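Long-range contacts in autophagy protein 5 (Saccharomyces cerevisiae, PDB 2DYO), which takes part in autophagic vesicle formation and cytoplasm-to-vacuole transport, and is required for selective removal of nuclear material and mitochondria: residues A[163-168]-A[193-198]; A[173-178]-A[188-193]. All coordinates share one frame; numbering follows the deposited sequence.

Contact 1. Residues A[163-168]-A[193-198]; sequences KAIMSL and NKISSS
Ala164 and Ile195 bring the two backbones together, their CA atoms 5.1 Å apart, where the short helix 163-166 meets the C-terminal end of helix 185-195. No hydrogen bond joins the two segments. The small Ala164 side chain points at the other backbone, and its CB lies 3.1 Å from Ile195 O. That is a very close approach for a methyl group and a carbonyl oxygen. The oxygen has a polar partner in Asn159 ND2, which donates a hydrogen bond to it. Ser196, the first residue to leave the helical conformation, has its OG bonded to Asn159 OD1, so both polar atoms of one amide hold this helix end.

Beside the alanine, Ile165, Ile195 and Leu168 pack together. The tip of Ile195, CD1, meets Ile165 CG1 at 4.2 Å. Ile195 CG1 lies 4.4 Å from Leu168 CD1. The two methyls of Leu168 reach different residues. CD1 faces Ile195, while CD2 lies 4.0 Å from Lys194 CE. The lysine chain bends at chi3 (56°) and crosses the leucine obliquely. Its CE and NZ both lie beside Leu168 CD2, and NZ also makes a salt bridge with Glu172.

Helix 142-159 lies against both segments. Its Cys155 touches Ala164 and Ile195, Phe148 touches Ile165 and Trp151 touches Ile195. This is mostly apolar packing of the short helix 163-166 and the turn after it on the C-terminal end of helix 185-195, in the alpha-helical bundle region of the ATG5 family.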
loop_
_atom_site.group_PDB
_atom_site.type_symbol
_atom_site.label_atom_id
_atom_site.label_comp_id
_atom_site.label_asym_id
_atom_site.label_seq_id
_atom_site.Cartn_x
_atom_site.Cartn_y
_atom_site.Cartn_z
ATOM N N LYS A 163 -22.367 -0.550 -10.661
ATOM C CA LYS A 163 -23.568 -1.118 -10.061
ATOM C C LYS A 163 -23.331 -2.096 -8.913
ATOM O O LYS A 163 -24.004 -2.023 -7.881
ATOM C CB LYS A 163 -24.417 -1.791 -11.141
ATOM C CG LYS A 163 -25.735 -2.332 -10.617
ATOM C CD LYS A 163 -26.718 -2.606 -11.739
ATOM C CE LYS A 163 -28.083 -2.984 -11.181
ATOM N NZ LYS A 163 -29.092 -3.172 -12.257
ATOM N N ALA A 164 -22.381 -3.009 -9.085
ATOM C CA ALA A 164 -22.087 -4.001 -8.059
ATOM C C ALA A 164 -21.750 -3.408 -6.693
ATOM O O ALA A 164 -22.229 -3.893 -5.666
ATOM C CB ALA A 164 -20.949 -4.902 -8.521
ATOM N N ILE A 165 -20.928 -2.364 -6.673
ATOM C CA ILE A 165 -20.536 -1.762 -5.403
ATOM C C ILE A 165 -21.616 -0.853 -4.819
ATOM O O ILE A 165 -21.750 -0.749 -3.601
ATOM C CB ILE A 165 -19.199 -0.974 -5.539
ATOM C CG1 ILE A 165 -18.681 -0.587 -4.151
ATOM C CG2 ILE A 165 -19.392 0.262 -6.403
ATOM C CD1 ILE A 165 -17.362 0.177 -4.178
ATOM N N MET A 166 -22.391 -0.210 -5.682
ATOM C CA MET A 166 -23.455 0.679 -5.222
ATOM C C MET A 166 -24.621 -0.109 -4.634
ATOM O O MET A 166 -25.450 0.441 -3.906
ATOM C CB MET A 166 -23.952 1.550 -6.376
ATOM C CG MET A 166 -22.894 2.477 -6.945
ATOM S SD MET A 166 -22.350 3.739 -5.775
ATOM C CE MET A 166 -20.923 2.986 -5.039
ATOM N N SER A 167 -24.673 -1.400 -4.943
ATOM C CA SER A 167 -25.742 -2.265 -4.460
ATOM C C SER A 167 -25.475 -2.867 -3.090
ATOM O O SER A 167 -26.345 -3.519 -2.517
ATOM C CB SER A 167 -26.004 -3.384 -5.468
ATOM O OG SER A 167 -26.469 -2.844 -6.692
ATOM N N LEU A 168 -24.270 -2.668 -2.565
ATOM C CA LEU A 168 -23.947 -3.192 -1.243
ATOM C C LEU A 168 -24.761 -2.390 -0.231
ATOM O O LEU A 168 -25.075 -1.229 -0.480
ATOM C CB LEU A 168 -22.458 -3.004 -0.940
ATOM C CG LEU A 168 -21.421 -3.724 -1.802
ATOM C CD1 LEU A 168 -20.017 -3.327 -1.330
ATOM C CD2 LEU A 168 -21.609 -5.222 -1.697
ATOM N N ASN A 193 -14.888 -9.858 -3.472
ATOM C CA ASN A 193 -15.342 -10.773 -4.512
ATOM C C ASN A 193 -16.735 -10.394 -5.020
ATOM O O ASN A 193 -17.020 -10.512 -6.209
ATOM C CB ASN A 193 -15.335 -12.210 -3.988
ATOM C CG ASN A 193 -13.949 -12.832 -4.026
ATOM O OD1 ASN A 193 -13.708 -13.880 -3.430
ATOM N ND2 ASN A 193 -13.031 -12.186 -4.741
ATOM N N LYS A 194 -17.591 -9.925 -4.117
ATOM C CA LYS A 194 -18.946 -9.516 -4.478
ATOM C C LYS A 194 -18.953 -8.352 -5.454
ATOM O O LYS A 194 -19.831 -8.263 -6.312
ATOM C CB LYS A 194 -19.741 -9.088 -3.241
ATOM C CG LYS A 194 -20.183 -10.203 -2.329
ATOM C CD LYS A 194 -21.240 -9.694 -1.352
ATOM C CE LYS A 194 -22.425 -9.082 -2.098
ATOM N NZ LYS A 194 -23.533 -8.682 -1.182
ATOM N N ILE A 195 -17.989 -7.448 -5.303
ATOM C CA ILE A 195 -17.895 -6.278 -6.168
ATOM C C ILE A 195 -17.609 -6.705 -7.595
ATOM O O ILE A 195 -18.074 -6.074 -8.542
ATOM C CB ILE A 195 -16.781 -5.320 -5.697
ATOM C CG1 ILE A 195 -17.116 -4.778 -4.308
ATOM C CG2 ILE A 195 -16.625 -4.173 -6.695
ATOM C CD1 ILE A 195 -16.062 -3.861 -3.732
ATOM N N SER A 196 -16.833 -7.776 -7.740
ATOM C CA SER A 196 -16.495 -8.315 -9.054
ATOM C C SER A 196 -15.774 -9.652 -8.958
ATOM O O SER A 196 -14.730 -9.765 -8.310
ATOM C CB SER A 196 -15.622 -7.338 -9.840
ATOM O OG SER A 196 -15.404 -7.827 -11.155
ATOM N N SER A 197 -16.341 -10.661 -9.611
ATOM C CA SER A 197 -15.767 -12.001 -9.622
ATOM C C SER A 197 -15.792 -12.551 -11.045
ATOM O O SER A 197 -15.473 -13.719 -11.281
ATOM C CB SER A 197 -16.559 -12.922 -8.689
ATOM O OG SER A 197 -17.909 -13.036 -9.107
ATOM N N SER A 198 -16.177 -11.694 -11.987
ATOM C CA SER A 198 -16.245 -12.060 -13.398
ATOM C C SER A 198 -14.939 -11.672 -14.084
ATOM O O SER A 198 -14.054 -11.097 -13.451
ATOM C CB SER A 198 -17.407 -11.325 -14.065
ATOM O OG SER A 198 -17.190 -9.925 -14.036
#

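Contact 2. Residues A[173-178]-A[188-193]; sequences ARKFWG and FIEISN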
loop_
_atom_site.group_PDB
_atom_site.type_symbol
_atom_site.label_atom_id
_atom_site.label_comp_id
_atom_site.label_asym_id
_atom_site.label_seq_id
_atom_site.Cartn_x
_atom_site.Cartn_y
_atom_site.Cartn_z
ATOM N N ALA A 173 -20.672 -2.070 3.215
ATOM C CA ALA A 173 -19.548 -1.229 2.820
ATOM C C ALA A 173 -18.689 -0.871 4.029
ATOM O O ALA A 173 -17.465 -0.824 3.936
ATOM C CB ALA A 173 -20.059 0.036 2.150
ATOM N N ARG A 174 -19.335 -0.611 5.161
ATOM C CA ARG A 174 -18.615 -0.261 6.377
ATOM C C ARG A 174 -17.833 -1.466 6.849
ATOM O O ARG A 174 -16.707 -1.345 7.327
ATOM C CB ARG A 174 -19.600 0.167 7.465
ATOM C CG ARG A 174 -20.689 1.047 6.936
ATOM C CD ARG A 174 -20.552 2.467 7.401
ATOM N NE ARG A 174 -21.211 2.668 8.685
ATOM C CZ ARG A 174 -21.796 3.806 9.040
ATOM N NH1 ARG A 174 -21.796 4.834 8.203
ATOM N NH2 ARG A 174 -22.394 3.913 10.218
ATOM N N LYS A 175 -18.449 -2.635 6.710
ATOM C CA LYS A 175 -17.843 -3.900 7.112
ATOM C C LYS A 175 -16.615 -4.177 6.238
ATOM O O LYS A 175 -15.626 -4.753 6.693
ATOM C CB LYS A 175 -18.872 -5.025 6.948
ATOM C CG LYS A 175 -18.434 -6.405 7.415
ATOM C CD LYS A 175 -19.514 -7.427 7.061
ATOM C CE LYS A 175 -19.187 -8.817 7.572
ATOM N NZ LYS A 175 -20.242 -9.800 7.188
ATOM N N PHE A 176 -16.697 -3.767 4.979
ATOM C CA PHE A 176 -15.605 -3.954 4.029
ATOM C C PHE A 176 -14.391 -3.171 4.547
ATOM O O PHE A 176 -13.320 -3.741 4.747
ATOM C CB PHE A 176 -16.049 -3.459 2.645
ATOM C CG PHE A 176 -15.118 -3.845 1.518
ATOM C CD1 PHE A 176 -14.275 -4.949 1.627
ATOM C CD2 PHE A 176 -15.098 -3.105 0.340
ATOM C CE1 PHE A 176 -13.423 -5.306 0.575
ATOM C CE2 PHE A 176 -14.253 -3.451 -0.717
ATOM C CZ PHE A 176 -13.415 -4.553 -0.599
ATOM N N TRP A 177 -14.568 -1.874 4.791
ATOM C CA TRP A 177 -13.477 -1.046 5.308
ATOM C C TRP A 177 -13.023 -1.569 6.663
ATOM O O TRP A 177 -11.830 -1.607 6.963
ATOM C CB TRP A 177 -13.924 0.409 5.472
ATOM C CG TRP A 177 -12.909 1.251 6.212
ATOM C CD1 TRP A 177 -13.048 1.815 7.449
ATOM C CD2 TRP A 177 -11.591 1.588 5.765
ATOM N NE1 TRP A 177 -11.898 2.484 7.799
ATOM C CE2 TRP A 177 -10.988 2.361 6.782
ATOM C CE3 TRP A 177 -10.864 1.314 4.600
ATOM C CZ2 TRP A 177 -9.686 2.862 6.668
ATOM C CZ3 TRP A 177 -9.567 1.813 4.489
ATOM C CH2 TRP A 177 -8.996 2.578 5.514
ATOM N N GLY A 178 -13.991 -1.969 7.480
ATOM C CA GLY A 178 -13.687 -2.470 8.803
ATOM C C GLY A 178 -12.699 -3.616 8.821
ATOM O O GLY A 178 -11.842 -3.685 9.703
ATOM N N PHE A 188 -13.024 -9.382 4.185
ATOM C CA PHE A 188 -12.443 -8.687 3.040
ATOM C C PHE A 188 -12.651 -9.471 1.749
ATOM O O PHE A 188 -13.102 -8.922 0.745
ATOM C CB PHE A 188 -10.949 -8.428 3.256
ATOM C CG PHE A 188 -10.320 -7.633 2.149
ATOM C CD1 PHE A 188 -9.891 -8.258 0.984
ATOM C CD2 PHE A 188 -10.234 -6.248 2.240
ATOM C CE1 PHE A 188 -9.391 -7.516 -0.081
ATOM C CE2 PHE A 188 -9.735 -5.495 1.176
ATOM C CZ PHE A 188 -9.314 -6.130 0.016
ATOM N N ILE A 189 -12.321 -10.757 1.777
ATOM C CA ILE A 189 -12.486 -11.611 0.605
ATOM C C ILE A 189 -13.952 -11.669 0.181
ATOM O O ILE A 189 -14.274 -11.632 -1.008
ATOM C CB ILE A 189 -12.001 -13.046 0.897
ATOM C CG1 ILE A 189 -10.471 -13.073 0.983
ATOM C CG2 ILE A 189 -12.525 -14.004 -0.166
ATOM C CD1 ILE A 189 -9.772 -12.699 -0.317
ATOM N N GLU A 190 -14.839 -11.755 1.163
ATOM C CA GLU A 190 -16.266 -11.831 0.899
ATOM C C GLU A 190 -16.781 -10.638 0.113
ATOM O O GLU A 190 -17.413 -10.799 -0.932
ATOM C CB GLU A 190 -17.040 -11.940 2.215
ATOM C CG GLU A 190 -18.525 -12.195 2.029
ATOM C CD GLU A 190 -19.267 -12.297 3.349
ATOM O OE1 GLU A 190 -19.673 -11.248 3.895
ATOM O OE2 GLU A 190 -19.429 -13.433 3.845
ATOM N N ILE A 191 -16.510 -9.436 0.609
ATOM C CA ILE A 191 -16.996 -8.242 -0.068
ATOM C C ILE A 191 -16.265 -7.911 -1.369
ATOM O O ILE A 191 -16.904 -7.563 -2.365
ATOM C CB ILE A 191 -16.950 -7.014 0.868
ATOM C CG1 ILE A 191 -17.716 -7.318 2.156
ATOM C CG2 ILE A 191 -17.581 -5.811 0.189
ATOM C CD1 ILE A 191 -19.165 -7.691 1.930
ATOM N N SER A 192 -14.938 -8.019 -1.375
ATOM C CA SER A 192 -14.187 -7.703 -2.592
ATOM C C SER A 192 -14.637 -8.585 -3.753
ATOM O O SER A 192 -14.774 -8.118 -4.887
ATOM C CB SER A 192 -12.672 -7.838 -2.356
ATOM O OG SER A 192 -12.301 -9.127 -1.890
ATOM N N ASN A 193 -14.888 -9.858 -3.472
ATOM C CA ASN A 193 -15.342 -10.773 -4.512
ATOM C C ASN A 193 -16.735 -10.394 -5.020
ATOM O O ASN A 193 -17.020 -10.512 -6.209
ATOM C CB ASN A 193 -15.335 -12.210 -3.988
ATOM C CG ASN A 193 -13.949 -12.832 -4.026
ATOM O OD1 ASN A 193 -13.708 -13.880 -3.430
ATOM N ND2 ASN A 193 -13.031 -12.186 -4.741
#
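Phe176 lies between Ile191 and Phe188 where helices 170-182 and 185-195 of the helical bundle pack, their local axes 9.1 Å apart and running at 129°. Its CG is anti to the backbone N (chi1 -168°), and the ring beyond it comes close to the other helix. Ile191 CG2 sits over one face in a CH-pi contact, 3.7 Å from the Phe176 ring centroid. The methyl is offset toward the rim and comes within 3.4 Å of Phe176 CG. The two phenylalanine rings meet obliquely, with planes at 41°. Phe176 CE1 stands over one face of Phe188, 3.7 Å from its CD2. At the ring's far end, Phe176 CZ meets Ser192 CB. Trp147 and Trp151 of helix 142-159 also meet the Phe176 ring, Trp151 edge-to-face. An alanine in place of Phe176 would probably open a gap between the helices and leave Ile191 CG2 and one face of Phe188 without the Phe176 ring they pack on. On the exposed flank, extended Lys175 and Glu190 chains cross in a long salt bridge, NZ to OE1 3.6 Å. Phe188 O accepts two bonds within its own helix, from Ser192 N and, at 2.8 Å, from Ser192 OG.

Both contacts use helix 185-195. Contact 1 packs its C-terminal end against helix 163-166 and the residues just after it, while contact 2 packs its middle against the next helix, 170-182. Contact 2 is the more buried and is built on aromatic rings, with one long ion pair at its exposed flank. Contact 1 is only partly buried and relies on aliphatic groups and a backbone carbonyl. The two centres lie 10 Å apart, and the packing runs on between them. Ile195 CD1 approaches Phe176 CE2 to 3.5 Å, and Leu168 CD1 lies 3.8 Å from Ile191 CG2. Trp151 of helix 142-159 touches side chains of both contacts.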